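Local coordinates for methylmalonyl-CoA carboxyltransferase 12S subunit (PDB 1ON3), which transfers the carboxyl group of methylmalonyl-CoA to the biotin of the 1.3S subunit, serving as the hexameric core of transcarboxylase, at the interface of chains A and B. Coordinates in Å, arbitrary orientation; residue numbers count along the deposited sequence, not the author numbering. Chains: chain A/B, Methylmalonyl-CoA carboxyltransferase 12S subunit.

The interface of chains A and B. Residues chain A 439, 444, 447-448; chain B 144-145.
B:Ile144 packs its branched side chain against an apolar surface of chain A made by A:Met439, A:Ala444, A:Val447 and A:Ile448. In this biotin-dependent carboxyltransferase, the contact joins the N-terminal CoA carboxyltransferase region of one subunit to the C-terminal region of its two-fold mate, and exchanging the chains gives a twin patch. B:Ile144 starts the 3-10 turn 144-146, while its partners lie on helix 441-448 and the loop just before it.

The two branches of B:Ile144 divide the work. Its longer arm is extended (chi2 173°), which carries B:Ile144 CD1 to 3.6 Å from the thioether sulfur, A:Met439 SD. The thioether passes the isoleucine arm at a slant, and the sulfur also lies beside CG1 of the isoleucine. From another direction A:Val447 stands nearly perpendicular to the same arm, with A:Val447 CG1 3.8 Å from B:Ile144 CD1. The shorter branch points towards the helix, where B:Ile144 CG2 meets the methyl A:Ala444 CB at 3.8 Å. B:Ile144 CG2 also touches A:Ile448 CG2 at 3.7 Å.

That A:Ile448 methyl links the apolar centre to the rim, lying in the angle between B:Ile144 and B:Gln145 and touching both. Over the face of the glutamine carboxamide, A:Ile448 CG2 lies 3.4 Å from B:Gln145 CD. The methyl is almost straight above this carbon, which is nearer to it than either OE1 or NE2, and so it sits above the amide plane. A bend at chi2 (92°) brings the B:Gln145 carboxamide alongside A:Ile448, and chi3 (-31°) turns its face to the methyl; the isoleucine and glutamine chains lie antiparallel. No nitrogen or oxygen comes within bonding range across this patch, so the amide contributes a flat packing surface here. B:Ile144 and B:Gln145 belong to one methylmalonyl-CoA pocket and A:Met439 to another, so this packing may help hold substrate-binding segments in register across this two-fold subunit pair of the hexamer.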
loop_
_atom_site.group_PDB
_atom_site.type_symbol
_atom_site.label_atom_id
_atom_site.label_comp_id
_atom_site.label_asym_id
_atom_site.label_seq_id
_atom_site.Cartn_x
_atom_site.Cartn_y
_atom_site.Cartn_z
ATOM N N MET A 439 14.131 10.598 -42.243
ATOM C CA MET A 439 14.406 9.783 -43.432
ATOM C C MET A 439 15.637 10.350 -44.130
ATOM O O MET A 439 16.066 11.462 -43.821
ATOM C CB MET A 439 13.204 9.763 -44.393
ATOM C CG MET A 439 12.982 11.029 -45.211
ATOM S SD MET A 439 11.351 10.971 -46.026
ATOM C CE MET A 439 11.751 10.131 -47.566
ATOM N N ALA A 444 13.879 12.428 -48.879
ATOM C CA ALA A 444 13.158 13.535 -48.270
ATOM C C ALA A 444 12.961 14.636 -49.303
ATOM O O ALA A 444 11.846 15.111 -49.520
ATOM C CB ALA A 444 13.939 14.072 -47.085
ATOM N N VAL A 447 10.569 14.584 -52.339
ATOM C CA VAL A 447 9.160 14.666 -51.997
ATOM C C VAL A 447 8.767 16.117 -51.793
ATOM O O VAL A 447 7.965 16.664 -52.550
ATOM C CB VAL A 447 8.841 13.874 -50.711
ATOM C CG1 VAL A 447 7.365 14.016 -50.364
ATOM C CG2 VAL A 447 9.205 12.407 -50.899
ATOM N N ILE A 448 9.348 16.752 -50.781
ATOM C CA ILE A 448 9.024 18.141 -50.489
ATOM C C ILE A 448 9.565 19.131 -51.517
ATOM O O ILE A 448 9.098 20.267 -51.593
ATOM C CB ILE A 448 9.519 18.552 -49.074
ATOM C CG1 ILE A 448 11.046 18.514 -49.003
ATOM C CG2 ILE A 448 8.918 17.622 -48.028
ATOM C CD1 ILE A 448 11.603 18.979 -47.657
ATOM N N ILE B 144 7.588 15.397 -43.501
ATOM C CA ILE B 144 8.960 15.519 -43.948
ATOM C C ILE B 144 9.627 16.883 -43.820
ATOM O O ILE B 144 10.817 16.953 -43.499
ATOM C CB ILE B 144 9.080 15.010 -45.406
ATOM C CG1 ILE B 144 8.574 13.564 -45.469
ATOM C CG2 ILE B 144 10.528 15.095 -45.880
ATOM C CD1 ILE B 144 8.467 12.997 -46.868
ATOM N N GLN B 145 8.888 17.964 -44.055
ATOM C CA GLN B 145 9.491 19.288 -43.946
ATOM C C GLN B 145 9.946 19.604 -42.534
ATOM O O GLN B 145 10.746 20.524 -42.330
ATOM C CB GLN B 145 8.513 20.383 -44.388
ATOM C CG GLN B 145 8.141 20.337 -45.846
ATOM C CD GLN B 145 6.893 19.534 -46.104
ATOM O OE1 GLN B 145 6.589 18.571 -45.390
ATOM N NE2 GLN B 145 6.162 19.911 -47.147
#